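Local coordinates for protein proabylysin (Pyrococcus abyssi, PDB 4JIU) that binds zinc and, as the zymogen of a minigluzincin, probably becomes a peptide-cleaving enzyme once activated, at residues E61-K66 against S74-E79; E51-Y56 against D94-K99; R22-K27 against T39-P44. The protein carries 1 engineered substitution. One frame throughout, in Å; residues are numbered along the deposited sequence. Where two conformers were deposited one is given.

Interaction 1. Residues E61-K66 against S74-E79. With ZN (zinc ion), chain B.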
loop_
_atom_site.group_PDB
_atom_site.type_symbol
_atom_site.label_atom_id
_atom_site.label_comp_id
_atom_site.label_asym_id
_atom_site.label_seq_id
_atom_site.Cartn_x
_atom_site.Cartn_y
_atom_site.Cartn_z
ATOM N N GLU A 61 -0.619 2.354 -0.198
ATOM C CA GLU A 61 -1.218 3.026 0.958
ATOM C C GLU A 61 -0.387 4.224 1.454
ATOM O O GLU A 61 -0.921 5.267 1.762
ATOM C CB GLU A 61 -1.516 2.033 2.056
ATOM C CG GLU A 61 -2.498 0.947 1.651
ATOM C CD GLU A 61 -3.828 1.459 1.158
ATOM O OE1 GLU A 61 -4.288 2.570 1.429
ATOM O OE2 GLU A 61 -4.475 0.654 0.422
ATOM N N LEU A 62 0.942 4.085 1.445
ATOM C CA LEU A 62 1.811 5.180 1.793
ATOM C C LEU A 62 1.636 6.329 0.792
ATOM O O LEU A 62 1.698 7.496 1.201
ATOM C CB LEU A 62 3.299 4.817 1.832
ATOM C CG LEU A 62 3.731 4.008 3.039
ATOM C CD1 LEU A 62 5.130 3.477 2.836
ATOM C CD2 LEU A 62 3.666 4.821 4.328
ATOM N N ALA A 63 1.422 6.035 -0.485
ATOM C CA ALA A 63 1.197 7.050 -1.480
ATOM C C ALA A 63 -0.056 7.849 -1.197
ATOM O O ALA A 63 -0.091 9.070 -1.399
ATOM C CB ALA A 63 1.166 6.440 -2.886
ATOM N N HIS A 64 -1.098 7.206 -0.683
ATOM C CA HIS A 64 -2.307 7.942 -0.266
ATOM C C HIS A 64 -1.936 8.958 0.791
ATOM O O HIS A 64 -2.310 10.123 0.755
ATOM C CB HIS A 64 -3.379 6.999 0.264
ATOM C CG HIS A 64 -4.215 6.375 -0.790
ATOM N ND1 HIS A 64 -4.998 7.140 -1.645
ATOM C CD2 HIS A 64 -4.443 5.081 -1.110
ATOM C CE1 HIS A 64 -5.629 6.295 -2.459
ATOM N NE2 HIS A 64 -5.319 5.024 -2.180
ATOM N N LEU A 65 -1.210 8.513 1.801
ATOM C CA LEU A 65 -0.837 9.346 2.923
ATOM C C LEU A 65 0.058 10.487 2.451
ATOM O O LEU A 65 -0.154 11.654 2.850
ATOM C CB LEU A 65 -0.124 8.531 3.994
ATOM C CG LEU A 65 -0.998 7.571 4.772
ATOM C CD1 LEU A 65 -0.103 6.723 5.710
ATOM C CD2 LEU A 65 -2.086 8.242 5.548
ATOM N N LYS A 66 1.063 10.202 1.653
ATOM C CA LYS A 66 2.001 11.231 1.218
ATOM C C LYS A 66 1.368 12.250 0.294
ATOM O O LYS A 66 1.618 13.432 0.405
ATOM C CB LYS A 66 3.174 10.572 0.559
ATOM C CG LYS A 66 4.289 11.603 0.278
ATOM C CD LYS A 66 5.475 10.821 -0.310
ATOM C CE LYS A 66 6.722 11.676 -0.334
ATOM N NZ LYS A 66 6.537 12.711 -1.402
ATOM N N SER A 74 -2.828 12.006 -10.429
ATOM C CA SER A 74 -1.504 11.854 -11.038
ATOM C C SER A 74 -0.409 11.963 -9.974
ATOM O O SER A 74 0.635 11.288 -10.052
ATOM C CB SER A 74 -1.268 12.895 -12.122
ATOM O OG SER A 74 -2.254 12.852 -13.127
ATOM N N SER A 75 -0.618 12.805 -8.939
ATOM C CA SER A 75 0.467 12.889 -7.946
ATOM C C SER A 75 0.512 11.633 -7.095
ATOM O O SER A 75 1.604 11.227 -6.678
ATOM C CB SER A 75 0.260 14.137 -7.087
ATOM O OG SER A 75 -1.032 14.036 -6.511
ATOM N N PHE A 76 -0.631 11.000 -6.868
ATOM C CA PHE A 76 -0.630 9.687 -6.218
ATOM C C PHE A 76 0.203 8.698 -6.990
ATOM O O PHE A 76 1.074 7.995 -6.482
ATOM C CB PHE A 76 -2.113 9.240 -6.072
ATOM C CG PHE A 76 -2.223 7.803 -5.627
ATOM C CD1 PHE A 76 -2.197 7.494 -4.254
ATOM C CD2 PHE A 76 -2.347 6.776 -6.541
ATOM C CE1 PHE A 76 -2.247 6.190 -3.842
ATOM C CE2 PHE A 76 -2.356 5.466 -6.122
ATOM C CZ PHE A 76 -2.314 5.186 -4.796
ATOM N N TRP A 77 -0.088 8.570 -8.299
ATOM C CA TRP A 77 0.584 7.586 -9.113
ATOM C C TRP A 77 2.066 7.903 -9.260
ATOM O O TRP A 77 2.877 7.016 -9.365
ATOM C CB TRP A 77 -0.066 7.381 -10.485
ATOM C CG TRP A 77 -1.368 6.692 -10.377
ATOM C CD1 TRP A 77 -2.591 7.194 -10.697
ATOM C CD2 TRP A 77 -1.637 5.366 -9.878
ATOM N NE1 TRP A 77 -3.611 6.315 -10.462
ATOM C CE2 TRP A 77 -3.038 5.154 -9.943
ATOM C CE3 TRP A 77 -0.854 4.334 -9.371
ATOM C CZ2 TRP A 77 -3.676 3.962 -9.540
ATOM C CZ3 TRP A 77 -1.470 3.145 -8.975
ATOM C CH2 TRP A 77 -2.856 2.978 -9.059
ATOM N N ARG A 78 2.429 9.215 -9.230
ATOM C CA ARG A 78 3.846 9.556 -9.256
ATOM C C ARG A 78 4.616 8.948 -8.074
ATOM O O ARG A 78 5.744 8.492 -8.245
ATOM C CB ARG A 78 4.015 11.067 -9.222
ATOM C CG ARG A 78 5.343 11.713 -9.060
ATOM C CD ARG A 78 5.374 13.179 -9.474
ATOM N NE ARG A 78 5.057 14.130 -8.407
ATOM C CZ ARG A 78 4.059 14.993 -8.301
ATOM N NH1 ARG A 78 3.106 15.113 -9.235
ATOM N NH2 ARG A 78 3.941 15.792 -7.236
ATOM N N GLU A 79 3.981 8.913 -6.903
ATOM C CA GLU A 79 4.661 8.294 -5.763
ATOM C C GLU A 79 4.815 6.794 -6.009
ATOM O O GLU A 79 5.864 6.206 -5.781
ATOM C CB GLU A 79 3.881 8.534 -4.479
ATOM C CG GLU A 79 3.771 9.991 -4.093
ATOM C CD GLU A 79 5.115 10.629 -3.829
ATOM O OE1 GLU A 79 6.123 9.944 -3.538
ATOM O OE2 GLU A 79 5.141 11.889 -3.804
HETATM ZN ZN ZN B . -5.940 3.491 -3.298
#

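Interaction 2. Residues E51-Y56 against D94-K99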
loop_
_atom_site.group_PDB
_atom_site.type_symbol
_atom_site.label_atom_id
_atom_site.label_comp_id
_atom_site.label_asym_id
_atom_site.label_seq_id
_atom_site.Cartn_x
_atom_site.Cartn_y
_atom_site.Cartn_z
ATOM N N GLU A 51 6.343 -11.083 -1.743
ATOM C CA GLU A 51 6.935 -9.835 -1.259
ATOM C C GLU A 51 6.601 -8.657 -2.149
ATOM O O GLU A 51 6.350 -7.587 -1.616
ATOM C CB GLU A 51 8.473 -9.903 -1.094
ATOM C CG GLU A 51 8.938 -10.614 0.111
ATOM C CD GLU A 51 10.432 -10.638 0.356
ATOM O OE1 GLU A 51 11.200 -10.748 -0.626
ATOM O OE2 GLU A 51 10.776 -10.550 1.562
ATOM N N GLU A 52 6.668 -8.806 -3.489
ATOM C CA GLU A 52 6.403 -7.644 -4.329
ATOM C C GLU A 52 4.976 -7.178 -4.166
ATOM O O GLU A 52 4.697 -5.981 -4.258
ATOM C CB GLU A 52 6.723 -7.995 -5.815
ATOM C CG GLU A 52 6.510 -6.842 -6.767
ATOM C CD GLU A 52 6.796 -7.022 -8.248
ATOM O OE1 GLU A 52 6.979 -5.998 -9.028
ATOM O OE2 GLU A 52 6.766 -8.210 -8.668
ATOM N N GLU A 53 4.025 -8.107 -3.985
ATOM C CA GLU A 53 2.627 -7.763 -3.792
ATOM C C GLU A 53 2.413 -7.065 -2.441
ATOM O O GLU A 53 1.697 -6.096 -2.382
ATOM C CB GLU A 53 1.740 -8.987 -3.920
ATOM C CG GLU A 53 1.749 -9.672 -5.244
ATOM C CD GLU A 53 1.403 -11.145 -5.284
ATOM O OE1 GLU A 53 1.184 -11.794 -4.248
ATOM O OE2 GLU A 53 1.391 -11.633 -6.446
ATOM N N MET A 54 3.037 -7.591 -1.392
ATOM C CA MET A 54 2.964 -6.885 -0.088
ATOM C C MET A 54 3.555 -5.484 -0.197
ATOM O O MET A 54 3.017 -4.523 0.341
ATOM C CB MET A 54 3.739 -7.680 0.971
ATOM C CG MET A 54 3.113 -8.970 1.378
ATOM S SD MET A 54 3.946 -9.772 2.781
ATOM C CE MET A 54 4.959 -10.925 1.871
ATOM N N PHE A 55 4.712 -5.405 -0.858
ATOM C CA PHE A 55 5.363 -4.111 -1.019
ATOM C C PHE A 55 4.455 -3.160 -1.811
ATOM O O PHE A 55 4.380 -1.980 -1.485
ATOM C CB PHE A 55 6.721 -4.272 -1.713
ATOM C CG PHE A 55 7.641 -3.092 -1.520
ATOM C CD1 PHE A 55 8.019 -2.679 -0.238
ATOM C CD2 PHE A 55 8.138 -2.407 -2.632
ATOM C CE1 PHE A 55 8.886 -1.645 -0.072
ATOM C CE2 PHE A 55 9.053 -1.359 -2.430
ATOM C CZ PHE A 55 9.402 -0.990 -1.160
ATOM N N TYR A 56 3.799 -3.662 -2.860
ATOM C CA TYR A 56 2.861 -2.815 -3.597
ATOM C C TYR A 56 1.824 -2.217 -2.682
ATOM O O TYR A 56 1.473 -1.063 -2.751
ATOM C CB TYR A 56 2.234 -3.579 -4.803
ATOM C CG TYR A 56 1.229 -2.666 -5.446
ATOM C CD1 TYR A 56 1.683 -1.619 -6.261
ATOM C CD2 TYR A 56 -0.119 -2.700 -5.214
ATOM C CE1 TYR A 56 0.821 -0.754 -6.829
ATOM C CE2 TYR A 56 -0.988 -1.792 -5.724
ATOM C CZ TYR A 56 -0.521 -0.792 -6.549
ATOM O OH TYR A 56 -1.357 0.131 -7.114
ATOM N N ASP A 94 -3.633 -6.606 -10.348
ATOM C CA ASP A 94 -4.368 -7.721 -10.948
ATOM C C ASP A 94 -4.003 -9.017 -10.255
ATOM O O ASP A 94 -4.861 -9.876 -10.025
ATOM C CB ASP A 94 -4.074 -7.793 -12.447
ATOM C CG ASP A 94 -4.759 -6.750 -13.304
ATOM O OD1 ASP A 94 -5.675 -6.063 -12.784
ATOM O OD2 ASP A 94 -4.451 -6.534 -14.501
ATOM N N ARG A 95 -2.719 -9.214 -9.979
ATOM C CA ARG A 95 -2.296 -10.442 -9.266
ATOM C C ARG A 95 -2.954 -10.543 -7.911
ATOM O O ARG A 95 -3.380 -11.610 -7.460
ATOM C CB ARG A 95 -0.759 -10.503 -9.205
ATOM C CG ARG A 95 -0.086 -10.576 -10.584
ATOM C CD ARG A 95 1.423 -10.637 -10.512
ATOM N NE ARG A 95 2.034 -10.522 -11.820
ATOM C CZ ARG A 95 3.348 -10.546 -12.061
ATOM N NH1 ARG A 95 4.180 -10.644 -11.030
ATOM N NH2 ARG A 95 3.822 -10.444 -13.286
ATOM N N ILE A 96 -2.964 -9.462 -7.159
ATOM C CA ILE A 96 -3.547 -9.441 -5.833
ATOM C C ILE A 96 -5.026 -9.716 -5.883
ATOM O O ILE A 96 -5.576 -10.517 -5.121
ATOM C CB ILE A 96 -3.277 -8.086 -5.145
ATOM C CG1 ILE A 96 -1.788 -7.928 -4.896
ATOM C CG2 ILE A 96 -4.116 -7.987 -3.888
ATOM C CD1 ILE A 96 -1.395 -6.520 -4.527
ATOM N N MET A 97 -5.724 -9.105 -6.834
ATOM C CA MET A 97 -7.149 -9.372 -7.010
ATOM C C MET A 97 -7.402 -10.821 -7.401
ATOM O O MET A 97 -8.353 -11.402 -6.878
ATOM C CB MET A 97 -7.739 -8.455 -8.081
ATOM C CG MET A 97 -9.136 -8.905 -8.439
ATOM S SD MET A 97 -10.367 -8.650 -7.183
ATOM C CE MET A 97 -11.719 -9.708 -7.708
ATOM N N THR A 98 -6.585 -11.395 -8.273
ATOM C CA THR A 98 -6.776 -12.803 -8.626
ATOM C C THR A 98 -6.696 -13.657 -7.380
ATOM O O THR A 98 -7.473 -14.576 -7.178
ATOM C CB THR A 98 -5.715 -13.199 -9.644
ATOM O OG1 THR A 98 -6.056 -12.508 -10.865
ATOM C CG2 THR A 98 -5.707 -14.690 -9.905
ATOM N N LYS A 99 -5.682 -13.359 -6.552
ATOM C CA LYS A 99 -5.461 -14.217 -5.405
ATOM C C LYS A 99 -6.522 -14.075 -4.339
ATOM O O LYS A 99 -7.036 -15.016 -3.774
ATOM C CB LYS A 99 -4.107 -13.969 -4.794
ATOM C CG LYS A 99 -3.873 -15.153 -3.830
ATOM C CD LYS A 99 -2.558 -15.005 -3.148
ATOM C CE LYS A 99 -2.312 -16.120 -2.126
ATOM N NZ LYS A 99 -1.280 -15.649 -1.123
HETATM O O HOH W 1 3.793 -11.500 -7.964
HETATM O O HOH W 2 0.602 -14.462 -3.443
#

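Interaction 3. Residues R22-K27 against T39-P44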
loop_
_atom_site.group_PDB
_atom_site.type_symbol
_atom_site.label_atom_id
_atom_site.label_comp_id
_atom_site.label_asym_id
_atom_site.label_seq_id
_atom_site.Cartn_x
_atom_site.Cartn_y
_atom_site.Cartn_z
ATOM N N ARG A 22 -1.226 -1.788 11.306
ATOM C CA ARG A 22 -2.117 -2.605 12.093
ATOM C C ARG A 22 -2.653 -3.709 11.244
ATOM O O ARG A 22 -2.950 -3.523 10.075
ATOM C CB ARG A 22 -3.319 -1.786 12.599
ATOM C CG ARG A 22 -2.894 -1.106 13.875
ATOM C CD ARG A 22 -2.467 0.318 13.533
ATOM N NE ARG A 22 -2.478 0.884 14.876
ATOM C CZ ARG A 22 -3.664 1.140 15.477
ATOM N NH1 ARG A 22 -3.623 1.623 16.697
ATOM N NH2 ARG A 22 -4.840 0.939 14.869
ATOM N N ILE A 23 -2.763 -4.888 11.821
ATOM C CA ILE A 23 -3.360 -6.017 11.127
ATOM C C ILE A 23 -4.730 -6.248 11.712
ATOM O O ILE A 23 -4.826 -6.493 12.931
ATOM C CB ILE A 23 -2.447 -7.229 11.275
ATOM C CG1 ILE A 23 -0.982 -6.929 11.009
ATOM C CG2 ILE A 23 -3.008 -8.364 10.416
ATOM C CD1 ILE A 23 -0.742 -6.409 9.624
ATOM N N ARG A 24 -5.787 -6.192 10.923
ATOM C CA ARG A 24 -7.149 -6.329 11.397
ATOM C C ARG A 24 -7.967 -6.964 10.299
ATOM O O ARG A 24 -7.748 -6.618 9.137
ATOM C CB ARG A 24 -7.808 -4.961 11.682
ATOM C CG ARG A 24 -7.128 -4.142 12.728
ATOM C CD ARG A 24 -7.508 -4.546 14.125
ATOM N NE ARG A 24 -7.014 -3.576 15.095
ATOM C CZ ARG A 24 -5.768 -3.423 15.521
ATOM N NH1 ARG A 24 -4.881 -4.260 15.017
ATOM N NH2 ARG A 24 -5.449 -2.477 16.419
ATOM N N PRO A 25 -8.925 -7.817 10.627
ATOM C CA PRO A 25 -9.781 -8.353 9.588
ATOM C C PRO A 25 -10.690 -7.259 9.046
ATOM O O PRO A 25 -11.410 -6.591 9.763
ATOM C CB PRO A 25 -10.558 -9.425 10.332
ATOM C CG PRO A 25 -10.575 -9.001 11.787
ATOM C CD PRO A 25 -9.248 -8.313 11.986
ATOM N N LEU A 26 -10.661 -7.114 7.737
ATOM C CA LEU A 26 -11.443 -6.123 7.032
ATOM C C LEU A 26 -12.453 -6.842 6.136
ATOM O O LEU A 26 -12.142 -7.876 5.564
ATOM C CB LEU A 26 -10.560 -5.235 6.133
ATOM C CG LEU A 26 -9.441 -4.469 6.828
ATOM C CD1 LEU A 26 -8.567 -3.791 5.781
ATOM C CD2 LEU A 26 -10.040 -3.484 7.797
ATOM N N LYS A 27 -13.633 -6.290 5.994
ATOM C CA LYS A 27 -14.674 -6.923 5.199
ATOM C C LYS A 27 -14.515 -6.548 3.730
ATOM O O LYS A 27 -14.428 -7.342 2.809
ATOM C CB LYS A 27 -16.025 -6.470 5.751
ATOM C CG LYS A 27 -17.204 -7.005 4.940
ATOM C CD LYS A 27 -18.516 -6.677 5.619
ATOM C CE LYS A 27 -19.608 -6.356 4.615
ATOM N NZ LYS A 27 -20.506 -5.272 5.114
ATOM N N THR A 39 -1.876 5.753 9.956
ATOM C CA THR A 39 -1.856 4.304 10.077
ATOM C C THR A 39 -2.192 3.675 8.721
ATOM O O THR A 39 -2.874 4.262 7.886
ATOM C CB THR A 39 -2.840 3.768 11.125
ATOM O OG1 THR A 39 -4.198 4.096 10.719
ATOM C CG2 THR A 39 -2.555 4.357 12.505
ATOM N N ILE A 40 -1.698 2.468 8.582
ATOM C CA ILE A 40 -2.067 1.565 7.489
ATOM C C ILE A 40 -2.636 0.308 8.138
ATOM O O ILE A 40 -1.937 -0.293 8.956
ATOM C CB ILE A 40 -0.891 1.222 6.583
ATOM C CG1 ILE A 40 -0.246 2.450 5.941
ATOM C CG2 ILE A 40 -1.352 0.156 5.585
ATOM C CD1 ILE A 40 1.064 2.214 5.244
ATOM N N THR A 41 -3.864 -0.048 7.823
ATOM C CA THR A 41 -4.463 -1.285 8.321
ATOM C C THR A 41 -4.537 -2.278 7.196
ATOM O O THR A 41 -5.003 -1.968 6.096
ATOM C CB THR A 41 -5.850 -0.962 8.887
ATOM O OG1 THR A 41 -5.737 -0.010 9.957
ATOM C CG2 THR A 41 -6.477 -2.224 9.459
ATOM N N LEU A 42 -4.055 -3.504 7.467
ATOM C CA LEU A 42 -3.966 -4.564 6.513
ATOM C C LEU A 42 -4.804 -5.736 7.015
ATOM O O LEU A 42 -4.692 -6.109 8.191
ATOM C CB LEU A 42 -2.538 -5.103 6.379
ATOM C CG LEU A 42 -1.453 -4.042 6.055
ATOM C CD1 LEU A 42 -0.100 -4.716 6.162
ATOM C CD2 LEU A 42 -1.732 -3.399 4.720
ATOM N N ASP A 43 -5.523 -6.354 6.131
ATOM C CA ASP A 43 -6.189 -7.633 6.429
ATOM C C ASP A 43 -5.136 -8.715 6.588
ATOM O O ASP A 43 -4.126 -8.667 5.895
ATOM C CB ASP A 43 -7.142 -7.985 5.310
ATOM C CG ASP A 43 -7.953 -9.210 5.616
ATOM O OD1 ASP A 43 -7.474 -10.321 5.297
ATOM O OD2 ASP A 43 -9.051 -9.075 6.197
ATOM N N PRO A 44 -5.308 -9.681 7.506
ATOM C CA PRO A 44 -4.296 -10.700 7.673
ATOM C C PRO A 44 -3.926 -11.446 6.400
ATOM O O PRO A 44 -2.780 -11.953 6.302
ATOM C CB PRO A 44 -4.936 -11.664 8.689
ATOM C CG PRO A 44 -5.978 -10.887 9.387
ATOM C CD PRO A 44 -6.392 -9.776 8.468
HETATM O O HOH W 3 -6.438 0.218 12.507
#

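Interaction 1. Residues E61-K66 against S74-E79
Phe76 reaches His64 because its CG stands anti to the backbone N (chi1 170°). CG of His64 stands beside its own backbone N, anti to the carbonyl carbon. The two rings meet between helix 51-67 and helix 74-80, whose touching segments run at 131° to each other. Helix 51-67 carries the zinc-binding HExxH motif of this YgjP-like metallopeptidase, and His64 is its second histidine.

CE1 of Phe76 sits over the centre of one His64 face, 3.5 Å above the plane. The ring planes are 38° apart, so the pair is neither a stack nor an edge-to-face contact. Phe76 CE1 also touches CB of Ala63 at 3.6 Å. The edge of the Phe76 ring faces the backbone at His64, with CA in its plane. Phe76 CD2 lies over the centre of the Trp77 ring.

NE2 of His64 binds the zinc ion at 2.0 Å. His60, His72 and the carbonyl oxygen of Val105, the last residue of the chain, complete the site, which is consistent with a self-blocked zymogen. ND1 of His64 is hydrogen-bonded to Thr69 O. Metal, hydrogen bond and Phe76 together hold this ring against rotation.

Further along, CB of Ala63 meets CB of Glu79 at 3.8 Å, and the small alanine lets the helices come close there. Beyond it a salt bridge joins the helices. The chains of Lys66 and Glu79 cross at about a right angle. CD of Lys66 packs on OE1 of Glu79 at 3.4 Å, and OE1 has a second cationic partner in Lys82. Lys66 NZ donates to Glu79 OE2 over 2.9 Å, arriving from above the carboxylate plane.

Interaction 2. Residues E51-Y56 against D94-K99
Ile96 and Glu53 form the centre of a helix-helix contact in the YgjP-like metallopeptidase domain. Helix 51-67, which bears the HExxH motif further on, meets helix 88-100 here at 105°.

The apolar contacts come first. CG1 of Ile96 stands beside its backbone N (chi1 -66°) and lies 3.8 Å from CB of Glu53. The two side chains slide past each other in opposite directions. CD1 of Ile96 continues to the ring of Tyr56, where it comes obliquely within 4.1 Å of CD2. An alanine in place of Ile96 would probably leave a gap against CB and CG of Glu53 and beside the Tyr56 ring. The hydroxyl of Tyr56 is hydrogen-bonded to Glu93 and to ND1 of the zinc ligand His60, a second-shell contact that probably helps to position the histidine.

The charged groups meet less directly. OE2 of Glu53 rests 3.7 Å from CB of Arg95, and the two chains cross at about a right angle. Glu52 OE2 lies 4.3 Å from Arg95 NH1, well out of the guanidinium plane, so only the charges attract. Each has a salt bridge elsewhere, Glu52 with Arg88 and Arg95 with Glu91.

Water provides the polar links between the segments. One molecule donates to Glu53 OE2 at 2.8 Å. It accepts from Arg95 NH1 at 3.2 Å, in the guanidinium plane. Glu53 OE1 is also bonded to the backbone N of Glu50. A second water donates to this OE1 at 2.8 Å and accepts from NZ of Lys99 at 3.2 Å.

Interaction 3. Residues R22-K27 against T39-P44
The guanidinium of Arg22 has CG2 of Thr39 over one face. On the other face lies NH2 of Arg24, 3.8 Å above the plane and offset toward the rim. A water sits at the edge, in the plane, and accepts from Arg22 NH2 at 2.9 Å. The same water is hydrogen-bonded to Thr41 OG1 at 2.7 Å. A bend in the Arg22 chain (chi2 97°) sets CD beside Thr39 CG2.

The backbones form a parallel pair in a mixed three-stranded sheet. Strand 20-23 is at its margin and strand 39-42 is in the middle, with strand 31-34 beyond. Arg22 faces Thr41 and bonds to the residues on either side of it: its N donates to Ile40 O, and its O accepts from Leu42 N at 2.8 Å. Arg24 N continues the ladder to Leu42 O.

Arg22 and Thr41 lie on one face of the sheet, Ile23 and Leu42 on the other. CD1 of Ile23 touches CD1 of Leu42 at 3.9 Å, and CG2 of Ile23 reaches CG of Pro44 at 4.0 Å. Leu42 also packs on Ile57 of helix 51-67, so this face turns to the core. On the Thr41 face, CG2 of Thr41 meets CB of Arg24 at 3.8 Å.

Past the strands a side chain takes over from the backbone. Asp43 OD1 is hydrogen-bonded to Ala45 N, and OD2 has a salt bridge with Arg102. OD2 also accepts from Leu26 N through its anti lone pair, at 3.0 Å and nearly straight at 174°.

In the fold
Interactions 1 and 2 share helix 51-67 but use different partners, helix 74-80 and helix 88-100. Interaction 1 is mostly buried and combines zinc, aromatic rings and a direct salt bridge. Interaction 2 is only partly buried: isoleucine packing lies inside, and waters join the charges outside. Trp77 against Tyr56 connects the two contacts. Interaction 3 is the sheet contact, bound mainly by backbone hydrogen bonds, with arginines on its outer face. It does not touch interaction 2. Its Ile40 packs on Glu61, Leu62 and Leu65, so the sheet backs the helix that bears the zinc site. Interactions 1 and 3 lie on opposite sides of the chain's centre, about 19 Å apart between centres.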